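Local coordinates for protein ATP-dependent RNA helicase HrpB (Escherichia coli, PDB 6EUD) that hydrolyses ATP to ADP and phosphate as a bacterial DExH-box NTPase of the DEAH/RHA helicase group, and binds single-stranded RNA, at residues Lys53-Glu58 / Val120-Asp126; Leu107-Ile111 / Leu137-Leu142; Gln635-Arg639 / Ile720-Glu724; Trp646-Tyr650 / Ile746-Val751; Gln514-Gly518 / Ile593-Thr597. All coordinates share one frame; numbering follows the deposited sequence.

Contacts 1 and 2 both lie in the ATP-binding helicase domain, their centres 11 Å apart. Strand 120-125 of contact 1 stands in the chain between the two helices of contact 2, and those helices lie on the strands: V123 CG1 meets L142 CD1 at 3.7 Å. Contact 5 follows along the chain, about 46 Å from contact 1 between centres, where the hairpin 584-602 leaves the helicase body. Contacts 3 and 4 close the series in the C-terminal part. They interleave along the chain, share helix 631-646 and touch through Y722 and I746, yet their centres lie about 64 and 58 Å from that of contact 1, so the predicted nucleotide site and this distal module are structurally separate.

Contact 1: residues Lys53-Glu58 / Val120-Asp126; sequences KIILLE and VGLVILD
The carboxylates of E58 and D126 meet just beyond the paired strands, their planes 78° apart. The two E58 oxygens lie on opposite sides of the D126 plane, OE2 being 2.9 Å from D126 OD1, a close approach of two acceptors. D126 OD1 is hydrogen-bonded to S37 OG, and K36 NZ forms a long, weak ion pair with OD2. The E58 chain folds back at chi2 (-68°), which brings OE2 down to 3.4 Å from D126 CB. Replacing E58 by an alanine would probably open a gap beside CB and OD1 of D126, where the glutamate carboxylate now lies.

Behind these acids the strands run parallel in the central sheet of a RecA-like, P-loop NTPase core. D126 opens the DEFH box at the end of strand 120-125, while S37 and K36 belong to the predicted ATP-binding loop. A beta bulge starts the ladder: K53 O accepts G121 N at 3.1 Å and, weakly, L122 N. Regular alternation follows through L122 O, I55 and I124 O, with I124 N reaching I55 O in a short bond of 2.6 Å, nearly head-on to the carbonyl.

On one face I54 CG2 touches I124 CD1 at 3.7 Å, and L56 CD1 rests on I124 CG2 at 3.6 Å. On the other, I55 CG1 crosses V120 CG1 at about a right angle, and L57 CD2 meets L125 CD2 at 3.9 Å, below helix 133-145. Strands 99-102 and 154-159 flank the pair.

Contact 2: residues Leu107-Ile111 / Leu137-Leu142; sequences LTRMI and LALALL
I111 divides its two branches between successive residues of the facing helix. With CG1 anti to the carbonyl carbon (chi1 -54°) and CG2 anti to the backbone N, the CG2 methyl settles on L141 CB at 4.0 Å while CD1 reaches L142 CD2 at 3.7 Å, crossing that leucine at about a right angle. One turn earlier, L107 lays CD2 on the methyl CB of A138 at 3.6 Å, and this small residue coincides with the close approach of the backbones, T108 CA and A138 CA being 6.2 Å apart. T108 meets L137 CD2 with its methyl CG2 at 3.9 Å, the hydroxyl OG1 lying almost as near.

The two helical segments run nearly parallel, their axes crossing at 22° and 10.1 Å apart at closest approach. Both lie on one face of the central sheet: L107 and A138 share L125 beneath them, and L142 packs on V123. From the other direction helix 361-370 joins in, with W370 touching both I111 and L141 and L363 touching L137. R109 forms a salt bridge with E366 of the same helix. Within the contact the touching groups are almost all hydrocarbon, so the fit rests on the shape and burial of branched side chains, without polar bonding between the two segments.

Contact 3: residues Gln635-Arg639 / Ile720-Glu724; sequences QLRLR and IRYHE
One turn of helix 631-646, Q635 to R639, runs beside the chain as it leaves strand 717-721, with the CA atoms of L638 and E724 5.7 Å apart. The Q635 amide grips the backbone of Y722 with both its polar atoms. OE1 takes Y722 N at 2.9 Å on a lone pair in the carbonyl plane; NE2 gives an almost straight bond (174°) to Y722 O at 3.2 Å, but approaches from above that carbonyl's plane. One residue's N-H and C=O are thus paired as a neighbouring strand would pair them, here by a side chain from a helix, just past the end of strand 717-721 of the C-terminal mixed sheet. A water donates to Q635 OE1 and to I720 O, tying the amide to I720 near the end of the strand.

The Y722 ring is held between aliphatic groups. R639 CG sits over one face, 3.5 Å from the centroid in a CH-pi contact, and I720 CG2 lies against the opposite face; Q635 OE1 is at the edge. The bend of R639 at chi3 (65°) carries NE to L706 O, next to P707, whose carbonyl oxygen binds Y722 OH. Farther along, L638 CD2 packs against E724 at 3.6 Å from OE1, and K645 of the same helix bonds to E724 O.

Contact 4: residues Trp646-Tyr650 / Ile746-Val751; sequences WLPEY and IAQGRV
R750 NH1 is bonded from two sides at once, by a carboxylate and by a helix-end carbonyl. The guanidinium meets E649 end-on with two nitrogens: NH2 to OE1 at 2.7 Å, tilted from the plane, and NH1 to OE2 at 2.9 Å in a straighter bond on the syn lone pair, the two flat groups being nearly coplanar. The same NH1 gives its other bond to W646 O at 2.9 Å, in the guanidinium plane. An R750 chain extended from CG to NE delivers the group there, while E649 bends at chi2 (-93°) to meet it. Q748 OE1 lies over one face of the guanidinium, and its NE2 donates to Y650 OH at 2.9 Å, the amide turned 74° from the phenol ring. Together the paired charges probably compensate one another at this partly exposed surface.

Deeper in, V751 CG2 stands over the five-membered ring of W646, 3.8 Å from its centroid in a CH-pi contact. A747 CB approaches W646 CB at 4.0 Å, and L647 CD2 comes obliquely to within 3.5 Å of R750 NH1. E705 of helix 696-705 bonds the backbone N of Q748.

The partners are two reverse turns: a type I turn, L647-Y650, which follows helix 631-646, and the type I' turn A747-R750 of a beta hairpin closed by a classic bulge, in which R750 and V751 both face I746.

Contact 5: residues Gln514-Gly518 / Ile593-Thr597; sequences QLANG and IGQLT
Q514 lies along L596 where two beta turns meet: the type I turn L515-G518, between strands 512-515 and 520-522, and the type II' turn I593-L596 at the inner end of hairpin 584-602 in the connector region. With CG anti to the backbone N (chi1 -177°), the Q514 chain slides past L596 in the opposite direction, and one methyl serves all of it. CB and CG each lie 3.7 Å from L596 CD2, CD comes to 4.0 Å, and OE1 to 3.5 Å. At the tip, OE1 accepts a bond from R507 NE, while NE2 turns back to its own turn and donates to G518 O at 3.0 Å. A leucine in place of Q514 would probably cost R507 NE this acceptor and G518 O its amide donor.

L596 pushes both methyls toward this backbone, CD1 also nearing A516 N. Beneath it, R505 and W534 of neighbouring strands touch the same leucine. Q595 packs CB on G518 CA at 3.6 Å. The single backbone bond between the turns runs from Q595 N to A516 O, 2.6 Å long. Next to it G594 CA meets A516 O at 3.4 Å, and a beta carbon on this glycine would clash with that oxygen.

Contact 1: residues Lys53-Glu58 / Val120-Asp126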
# COMPACT_ATOMS: atom_id res chain seq x y z
N LYS A 53 25.02 23.40 -13.34
CA LYS A 53 25.30 22.08 -12.80
C LYS A 53 24.36 21.02 -13.37
O LYS A 53 23.27 21.33 -13.84
CB LYS A 53 25.19 22.11 -11.28
CG LYS A 53 26.50 21.85 -10.56
CD LYS A 53 26.60 22.77 -9.36
CE LYS A 53 27.73 22.35 -8.42
NZ LYS A 53 28.96 21.99 -9.17
N ILE A 54 24.80 19.76 -13.34
CA ILE A 54 23.96 18.63 -13.74
C ILE A 54 23.94 17.59 -12.63
O ILE A 54 24.99 17.19 -12.13
CB ILE A 54 24.46 17.95 -15.02
CG1 ILE A 54 24.60 18.97 -16.15
CG2 ILE A 54 23.54 16.81 -15.42
CD1 ILE A 54 25.22 18.39 -17.41
N ILE A 55 22.74 17.14 -12.25
CA ILE A 55 22.62 16.12 -11.22
C ILE A 55 22.26 14.77 -11.84
O ILE A 55 21.36 14.69 -12.69
CB ILE A 55 21.57 16.47 -10.17
CG1 ILE A 55 21.74 17.91 -9.67
CG2 ILE A 55 21.65 15.50 -9.00
CD1 ILE A 55 22.99 18.14 -8.86
N LEU A 56 22.96 13.72 -11.42
CA LEU A 56 22.73 12.38 -11.93
C LEU A 56 22.34 11.42 -10.81
O LEU A 56 23.20 10.97 -10.04
CB LEU A 56 23.97 11.86 -12.64
CG LEU A 56 23.87 10.46 -13.25
CD1 LEU A 56 22.76 10.40 -14.28
CD2 LEU A 56 25.20 10.05 -13.86
N LEU A 57 21.03 11.13 -10.72
CA LEU A 57 20.49 10.22 -9.71
C LEU A 57 20.73 8.77 -10.10
O LEU A 57 20.45 8.38 -11.23
CB LEU A 57 18.98 10.44 -9.50
CG LEU A 57 18.29 9.45 -8.55
CD1 LEU A 57 18.85 9.59 -7.14
CD2 LEU A 57 16.77 9.60 -8.53
N GLU A 58 21.25 7.98 -9.16
CA GLU A 58 21.43 6.55 -9.37
C GLU A 58 20.66 5.78 -8.31
O GLU A 58 20.57 6.22 -7.18
CB GLU A 58 22.92 6.19 -9.35
CG GLU A 58 23.74 6.87 -10.45
CD GLU A 58 23.41 6.36 -11.84
OE1 GLU A 58 22.96 5.20 -11.95
OE2 GLU A 58 23.62 7.10 -12.83
N VAL A 120 21.59 24.92 -10.74
CA VAL A 120 21.32 23.68 -11.48
C VAL A 120 20.49 23.94 -12.73
O VAL A 120 19.49 24.65 -12.68
CB VAL A 120 20.57 22.64 -10.60
CG1 VAL A 120 20.51 21.28 -11.30
CG2 VAL A 120 21.20 22.54 -9.22
N GLY A 121 20.90 23.36 -13.86
CA GLY A 121 20.18 23.52 -15.11
C GLY A 121 19.58 22.24 -15.67
O GLY A 121 18.55 22.26 -16.34
N LEU A 122 20.24 21.12 -15.42
CA LEU A 122 19.75 19.84 -15.91
C LEU A 122 19.85 18.75 -14.86
O LEU A 122 20.89 18.58 -14.22
CB LEU A 122 20.52 19.42 -17.16
CG LEU A 122 20.42 17.93 -17.52
CD1 LEU A 122 19.01 17.54 -17.94
CD2 LEU A 122 21.44 17.58 -18.59
N VAL A 123 18.77 18.02 -14.68
CA VAL A 123 18.79 16.85 -13.81
C VAL A 123 18.55 15.59 -14.64
O VAL A 123 17.68 15.57 -15.52
CB VAL A 123 17.74 16.97 -12.68
CG1 VAL A 123 17.84 15.80 -11.74
CG2 VAL A 123 17.93 18.27 -11.90
N ILE A 124 19.34 14.55 -14.36
CA ILE A 124 19.22 13.28 -15.05
C ILE A 124 18.81 12.15 -14.10
O ILE A 124 19.51 11.87 -13.12
CB ILE A 124 20.54 12.89 -15.74
CG1 ILE A 124 21.07 14.06 -16.57
CG2 ILE A 124 20.35 11.63 -16.58
CD1 ILE A 124 22.42 13.79 -17.19
N LEU A 125 17.69 11.50 -14.41
CA LEU A 125 17.19 10.37 -13.64
C LEU A 125 17.54 9.06 -14.34
O LEU A 125 16.89 8.67 -15.32
CB LEU A 125 15.68 10.46 -13.44
CG LEU A 125 15.13 11.75 -12.81
CD1 LEU A 125 13.63 11.67 -12.71
CD2 LEU A 125 15.74 11.96 -11.45
N ASP A 126 18.57 8.38 -13.84
CA ASP A 126 19.09 7.20 -14.51
C ASP A 126 18.39 5.92 -14.03
O ASP A 126 17.83 5.89 -12.95
CB ASP A 126 20.60 7.12 -14.30
CG ASP A 126 21.28 6.24 -15.33
OD1 ASP A 126 22.35 5.70 -15.01
OD2 ASP A 126 20.74 6.09 -16.44

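Contact 2: residues Leu107-Ile111 / Leu137-Leu142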
# COMPACT_ATOMS: atom_id res chain seq x y z
N LEU A 107 18.97 13.32 -3.59
CA LEU A 107 18.28 14.24 -4.49
C LEU A 107 17.05 14.84 -3.82
O LEU A 107 16.77 16.04 -3.94
CB LEU A 107 17.90 13.54 -5.78
CG LEU A 107 17.14 14.39 -6.80
CD1 LEU A 107 17.84 15.72 -7.01
CD2 LEU A 107 16.99 13.65 -8.13
N THR A 108 16.34 14.00 -3.07
CA THR A 108 15.18 14.47 -2.33
C THR A 108 15.56 15.56 -1.32
O THR A 108 14.88 16.58 -1.24
CB THR A 108 14.46 13.31 -1.61
OG1 THR A 108 14.15 12.27 -2.55
CG2 THR A 108 13.16 13.81 -0.94
N ARG A 109 16.63 15.35 -0.55
CA ARG A 109 17.14 16.35 0.39
C ARG A 109 17.47 17.69 -0.27
O ARG A 109 17.07 18.75 0.22
CB ARG A 109 18.39 15.83 1.11
CG ARG A 109 18.08 14.76 2.14
CD ARG A 109 16.85 15.15 2.94
NE ARG A 109 16.04 13.97 3.18
CZ ARG A 109 14.72 14.00 3.32
NH1 ARG A 109 14.06 15.15 3.25
NH2 ARG A 109 14.07 12.87 3.54
N MET A 110 18.20 17.63 -1.39
CA MET A 110 18.60 18.81 -2.14
C MET A 110 17.42 19.67 -2.58
O MET A 110 17.44 20.90 -2.44
CB MET A 110 19.43 18.38 -3.36
CG MET A 110 20.73 17.69 -3.01
SD MET A 110 21.65 17.04 -4.43
CE MET A 110 21.79 18.51 -5.45
N ILE A 111 16.39 19.03 -3.11
CA ILE A 111 15.20 19.74 -3.57
C ILE A 111 14.39 20.30 -2.39
O ILE A 111 13.80 21.38 -2.49
CB ILE A 111 14.30 18.81 -4.43
CG1 ILE A 111 15.11 18.21 -5.58
CG2 ILE A 111 13.11 19.58 -4.98
CD1 ILE A 111 14.34 17.30 -6.48
N LEU A 137 9.49 9.89 -6.75
CA LEU A 137 9.39 11.08 -5.92
C LEU A 137 10.25 12.20 -6.51
O LEU A 137 9.77 13.32 -6.64
CB LEU A 137 9.79 10.76 -4.48
CG LEU A 137 9.81 11.98 -3.56
CD1 LEU A 137 8.48 12.71 -3.65
CD2 LEU A 137 10.14 11.58 -2.13
N ALA A 138 11.48 11.90 -6.90
CA ALA A 138 12.32 12.90 -7.60
C ALA A 138 11.63 13.47 -8.84
O ALA A 138 11.65 14.68 -9.06
CB ALA A 138 13.65 12.31 -7.99
N LEU A 139 11.04 12.61 -9.65
CA LEU A 139 10.33 13.07 -10.84
C LEU A 139 9.20 14.05 -10.52
O LEU A 139 9.08 15.09 -11.17
CB LEU A 139 9.77 11.88 -11.62
CG LEU A 139 9.05 12.29 -12.90
CD1 LEU A 139 10.00 13.09 -13.77
CD2 LEU A 139 8.54 11.08 -13.66
N ALA A 140 8.37 13.72 -9.53
CA ALA A 140 7.24 14.56 -9.12
C ALA A 140 7.68 15.94 -8.61
O ALA A 140 7.05 16.97 -8.95
CB ALA A 140 6.42 13.85 -8.05
N LEU A 141 8.74 15.97 -7.80
CA LEU A 141 9.27 17.22 -7.27
C LEU A 141 9.83 18.07 -8.40
O LEU A 141 9.53 19.26 -8.51
CB LEU A 141 10.36 16.95 -6.23
CG LEU A 141 9.81 16.26 -4.98
CD1 LEU A 141 10.93 15.73 -4.11
CD2 LEU A 141 8.95 17.23 -4.19
N LEU A 142 10.62 17.45 -9.26
CA LEU A 142 11.24 18.17 -10.37
C LEU A 142 10.23 18.74 -11.38
O LEU A 142 10.46 19.79 -11.98
CB LEU A 142 12.23 17.26 -11.07
CG LEU A 142 13.46 16.96 -10.23
CD1 LEU A 142 14.27 15.82 -10.82
CD2 LEU A 142 14.30 18.23 -10.09

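Contact 3: residues Gln635-Arg639 / Ile720-Glu724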
# COMPACT_ATOMS: atom_id res chain seq x y z
N GLN A 635 -38.38 -0.89 9.88
CA GLN A 635 -38.87 -0.33 8.62
C GLN A 635 -38.18 1.00 8.30
O GLN A 635 -37.82 1.26 7.15
CB GLN A 635 -40.40 -0.15 8.65
CG GLN A 635 -41.17 -1.43 8.34
CD GLN A 635 -40.91 -1.91 6.93
OE1 GLN A 635 -41.34 -1.28 5.94
NE2 GLN A 635 -40.17 -3.01 6.81
N LEU A 636 -37.97 1.83 9.32
CA LEU A 636 -37.22 3.06 9.15
C LEU A 636 -35.81 2.74 8.67
O LEU A 636 -35.34 3.29 7.67
CB LEU A 636 -37.18 3.87 10.45
CG LEU A 636 -36.33 5.16 10.42
CD1 LEU A 636 -36.81 6.18 9.38
CD2 LEU A 636 -36.27 5.82 11.77
N ARG A 637 -35.15 1.81 9.35
CA ARG A 637 -33.80 1.42 8.95
C ARG A 637 -33.80 0.95 7.49
O ARG A 637 -32.97 1.38 6.71
CB ARG A 637 -33.23 0.33 9.86
CG ARG A 637 -31.72 0.14 9.64
CD ARG A 637 -31.17 -1.06 10.39
NE ARG A 637 -31.80 -2.29 9.94
CZ ARG A 637 -31.33 -3.06 8.96
NH1 ARG A 637 -30.20 -2.75 8.34
NH2 ARG A 637 -31.99 -4.16 8.62
N LEU A 638 -34.77 0.12 7.11
CA LEU A 638 -34.89 -0.34 5.73
C LEU A 638 -35.20 0.83 4.77
O LEU A 638 -34.67 0.89 3.65
CB LEU A 638 -35.97 -1.43 5.64
CG LEU A 638 -35.59 -2.76 6.28
CD1 LEU A 638 -36.75 -3.75 6.33
CD2 LEU A 638 -34.43 -3.35 5.52
N ARG A 639 -36.05 1.77 5.20
CA ARG A 639 -36.33 2.94 4.35
C ARG A 639 -35.08 3.77 4.12
O ARG A 639 -34.90 4.32 3.02
CB ARG A 639 -37.43 3.79 4.98
CG ARG A 639 -38.79 3.12 4.82
CD ARG A 639 -39.81 3.66 5.82
NE ARG A 639 -40.06 5.07 5.54
CZ ARG A 639 -40.47 5.93 6.47
NH1 ARG A 639 -40.66 5.51 7.72
NH2 ARG A 639 -40.66 7.20 6.15
N ILE A 720 -46.86 0.68 3.36
CA ILE A 720 -45.89 0.19 2.40
C ILE A 720 -44.87 -0.70 3.12
O ILE A 720 -44.40 -0.36 4.20
CB ILE A 720 -45.19 1.36 1.70
CG1 ILE A 720 -46.20 2.18 0.89
CG2 ILE A 720 -44.04 0.86 0.85
CD1 ILE A 720 -45.57 3.34 0.12
N ARG A 721 -44.55 -1.85 2.53
CA ARG A 721 -43.64 -2.80 3.14
C ARG A 721 -42.28 -2.69 2.47
O ARG A 721 -42.08 -3.12 1.32
CB ARG A 721 -44.20 -4.23 3.03
CG ARG A 721 -43.51 -5.30 3.90
CD ARG A 721 -43.49 -6.68 3.21
NE ARG A 721 -44.80 -7.00 2.65
CZ ARG A 721 -45.01 -7.69 1.54
NH1 ARG A 721 -44.00 -8.17 0.82
NH2 ARG A 721 -46.25 -7.89 1.14
N TYR A 722 -41.33 -2.08 3.15
CA TYR A 722 -40.01 -1.94 2.56
C TYR A 722 -39.16 -3.15 2.87
O TYR A 722 -39.43 -3.92 3.80
CB TYR A 722 -39.31 -0.67 3.07
CG TYR A 722 -39.99 0.60 2.62
CD1 TYR A 722 -39.63 1.23 1.44
CD2 TYR A 722 -41.04 1.15 3.36
CE1 TYR A 722 -40.26 2.39 1.03
CE2 TYR A 722 -41.66 2.30 2.97
CZ TYR A 722 -41.27 2.91 1.80
OH TYR A 722 -41.91 4.05 1.41
N HIS A 723 -38.13 -3.32 2.06
CA HIS A 723 -37.26 -4.46 2.14
C HIS A 723 -35.88 -4.04 1.65
O HIS A 723 -35.76 -3.13 0.81
CB HIS A 723 -37.82 -5.61 1.31
CG HIS A 723 -37.11 -6.91 1.51
ND1 HIS A 723 -35.93 -7.22 0.86
CD2 HIS A 723 -37.41 -7.97 2.29
CE1 HIS A 723 -35.54 -8.42 1.24
NE2 HIS A 723 -36.41 -8.90 2.10
N GLU A 724 -34.83 -4.68 2.17
CA GLU A 724 -33.46 -4.29 1.82
C GLU A 724 -33.21 -4.51 0.34
O GLU A 724 -32.51 -3.71 -0.28
CB GLU A 724 -32.41 -5.03 2.68
CG GLU A 724 -32.36 -6.54 2.52
CD GLU A 724 -33.18 -7.30 3.57
OE1 GLU A 724 -33.95 -6.66 4.33
OE2 GLU A 724 -33.05 -8.54 3.63
O HOH W 1 -42.92 1.13 6.35

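Contact 4: residues Trp646-Tyr650 / Ile746-Val751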
# COMPACT_ATOMS: atom_id res chain seq x y z
N TRP A 646 -32.30 4.66 -4.06
CA TRP A 646 -33.24 5.25 -5.01
C TRP A 646 -33.11 6.77 -5.08
O TRP A 646 -33.45 7.37 -6.10
CB TRP A 646 -34.68 4.89 -4.63
CG TRP A 646 -34.90 3.42 -4.48
CD1 TRP A 646 -34.20 2.42 -5.09
CD2 TRP A 646 -35.89 2.79 -3.66
NE1 TRP A 646 -34.70 1.20 -4.69
CE2 TRP A 646 -35.73 1.40 -3.82
CE3 TRP A 646 -36.89 3.27 -2.80
CZ2 TRP A 646 -36.54 0.48 -3.15
CZ3 TRP A 646 -37.69 2.34 -2.14
CH2 TRP A 646 -37.51 0.97 -2.32
N LEU A 647 -32.63 7.38 -3.99
CA LEU A 647 -32.41 8.83 -3.93
C LEU A 647 -30.96 9.13 -3.54
O LEU A 647 -30.71 9.79 -2.52
CB LEU A 647 -33.39 9.49 -2.94
CG LEU A 647 -34.89 9.27 -3.22
CD1 LEU A 647 -35.78 9.97 -2.19
CD2 LEU A 647 -35.26 9.73 -4.60
N PRO A 648 -30.00 8.65 -4.35
CA PRO A 648 -28.58 8.73 -3.96
C PRO A 648 -28.01 10.14 -4.10
O PRO A 648 -26.89 10.37 -3.68
CB PRO A 648 -27.90 7.80 -4.96
CG PRO A 648 -28.73 8.02 -6.25
CD PRO A 648 -30.16 8.15 -5.73
N GLU A 649 -28.75 11.08 -4.68
CA GLU A 649 -28.23 12.45 -4.74
C GLU A 649 -28.23 13.11 -3.36
O GLU A 649 -27.66 14.18 -3.20
CB GLU A 649 -29.01 13.31 -5.75
CG GLU A 649 -30.46 13.48 -5.43
CD GLU A 649 -31.34 12.44 -6.13
OE1 GLU A 649 -32.33 12.84 -6.77
OE2 GLU A 649 -31.05 11.23 -6.02
N TYR A 650 -28.86 12.49 -2.37
CA TYR A 650 -28.85 13.05 -1.01
C TYR A 650 -27.92 12.28 -0.09
O TYR A 650 -27.54 11.14 -0.38
CB TYR A 650 -30.26 13.08 -0.43
CG TYR A 650 -31.24 13.75 -1.34
CD1 TYR A 650 -31.23 15.12 -1.51
CD2 TYR A 650 -32.17 13.01 -2.06
CE1 TYR A 650 -32.13 15.73 -2.34
CE2 TYR A 650 -33.06 13.61 -2.89
CZ TYR A 650 -33.04 14.97 -3.03
OH TYR A 650 -33.94 15.58 -3.88
N ILE A 746 -43.20 5.77 -5.62
CA ILE A 746 -42.59 6.58 -4.58
C ILE A 746 -41.21 7.03 -5.06
O ILE A 746 -40.87 6.81 -6.23
CB ILE A 746 -42.47 5.81 -3.27
CG1 ILE A 746 -41.58 4.58 -3.47
CG2 ILE A 746 -43.84 5.39 -2.79
CD1 ILE A 746 -41.48 3.71 -2.25
N ALA A 747 -40.42 7.64 -4.17
CA ALA A 747 -39.04 8.02 -4.46
C ALA A 747 -38.95 8.95 -5.67
O ALA A 747 -38.27 8.64 -6.65
CB ALA A 747 -38.16 6.76 -4.66
N GLN A 748 -39.63 10.09 -5.61
CA GLN A 748 -39.67 11.06 -6.71
C GLN A 748 -40.09 10.41 -8.03
O GLN A 748 -39.54 10.74 -9.09
CB GLN A 748 -38.31 11.76 -6.86
CG GLN A 748 -37.91 12.52 -5.59
CD GLN A 748 -36.58 13.24 -5.68
OE1 GLN A 748 -36.00 13.38 -6.76
NE2 GLN A 748 -36.08 13.70 -4.54
N GLY A 749 -41.04 9.48 -7.97
CA GLY A 749 -41.54 8.84 -9.19
C GLY A 749 -40.66 7.76 -9.80
O GLY A 749 -40.92 7.26 -10.88
N ARG A 750 -39.61 7.37 -9.09
CA ARG A 750 -38.61 6.45 -9.62
C ARG A 750 -38.91 4.96 -9.42
O ARG A 750 -38.38 4.10 -10.14
CB ARG A 750 -37.25 6.77 -9.00
CG ARG A 750 -36.67 8.10 -9.44
CD ARG A 750 -35.42 8.47 -8.63
NE ARG A 750 -34.97 9.82 -8.99
CZ ARG A 750 -33.95 10.46 -8.42
NH1 ARG A 750 -33.24 9.89 -7.45
NH2 ARG A 750 -33.65 11.68 -8.83
N VAL A 751 -39.74 4.64 -8.43
CA VAL A 751 -39.94 3.27 -8.04
C VAL A 751 -41.41 2.92 -7.92
O VAL A 751 -42.08 3.37 -6.99
CB VAL A 751 -39.24 2.97 -6.69
CG1 VAL A 751 -39.49 1.51 -6.26
CG2 VAL A 751 -37.74 3.27 -6.78

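Contact 5: residues Gln514-Gly518 / Ile593-Thr597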
# COMPACT_ATOMS: atom_id res chain seq x y z
N GLN A 514 2.13 -11.51 21.28
CA GLN A 514 1.20 -10.69 20.51
C GLN A 514 1.63 -9.23 20.58
O GLN A 514 1.98 -8.71 21.66
CB GLN A 514 -0.23 -10.86 21.02
CG GLN A 514 -1.24 -10.08 20.20
CD GLN A 514 -2.67 -10.31 20.66
OE1 GLN A 514 -2.98 -10.31 21.86
NE2 GLN A 514 -3.57 -10.51 19.69
N LEU A 515 1.61 -8.55 19.43
CA LEU A 515 1.96 -7.12 19.42
C LEU A 515 0.74 -6.26 19.76
O LEU A 515 -0.40 -6.73 19.65
CB LEU A 515 2.54 -6.71 18.07
CG LEU A 515 3.77 -7.47 17.56
CD1 LEU A 515 4.30 -6.82 16.31
CD2 LEU A 515 4.86 -7.55 18.62
N ALA A 516 0.98 -5.02 20.16
CA ALA A 516 -0.11 -4.10 20.51
C ALA A 516 -1.09 -3.89 19.35
O ALA A 516 -2.25 -3.54 19.57
CB ALA A 516 0.46 -2.75 20.98
N ASN A 517 -0.63 -4.09 18.12
CA ASN A 517 -1.49 -3.87 16.98
C ASN A 517 -2.29 -5.15 16.68
O ASN A 517 -3.02 -5.23 15.69
CB ASN A 517 -0.67 -3.42 15.77
CG ASN A 517 0.25 -4.50 15.26
OD1 ASN A 517 0.36 -5.57 15.85
ND2 ASN A 517 0.94 -4.22 14.15
N GLY A 518 -2.10 -6.14 17.54
CA GLY A 518 -2.92 -7.33 17.55
C GLY A 518 -2.31 -8.52 16.84
O GLY A 518 -2.82 -9.63 16.96
N ILE A 593 -3.03 -2.03 26.26
CA ILE A 593 -2.07 -1.35 25.41
C ILE A 593 -2.32 -1.81 23.99
O ILE A 593 -1.95 -2.92 23.61
CB ILE A 593 -0.64 -1.66 25.83
CG1 ILE A 593 -0.39 -1.19 27.27
CG2 ILE A 593 0.29 -0.94 24.93
CD1 ILE A 593 0.95 -1.52 27.78
N GLY A 594 -3.01 -0.99 23.21
CA GLY A 594 -3.47 -1.42 21.90
C GLY A 594 -4.43 -2.59 22.06
O GLY A 594 -5.40 -2.49 22.80
N GLN A 595 -4.13 -3.71 21.40
CA GLN A 595 -4.95 -4.91 21.47
C GLN A 595 -4.56 -5.85 22.61
O GLN A 595 -5.12 -6.93 22.74
CB GLN A 595 -4.87 -5.67 20.14
CG GLN A 595 -5.29 -4.84 18.95
CD GLN A 595 -6.69 -4.31 19.12
OE1 GLN A 595 -7.64 -5.08 19.22
NE2 GLN A 595 -6.83 -2.99 19.20
N LEU A 596 -3.58 -5.43 23.41
CA LEU A 596 -3.01 -6.25 24.48
C LEU A 596 -3.67 -5.96 25.81
O LEU A 596 -3.55 -4.85 26.33
CB LEU A 596 -1.50 -6.02 24.63
CG LEU A 596 -0.62 -6.45 23.46
CD1 LEU A 596 0.85 -6.10 23.73
CD2 LEU A 596 -0.80 -7.94 23.23
N THR A 597 -4.37 -6.94 26.36
CA THR A 597 -5.00 -6.73 27.65
C THR A 597 -3.92 -6.75 28.73
O THR A 597 -3.14 -7.71 28.84
CB THR A 597 -6.07 -7.79 27.93
OG1 THR A 597 -7.10 -7.68 26.94
CG2 THR A 597 -6.67 -7.57 29.31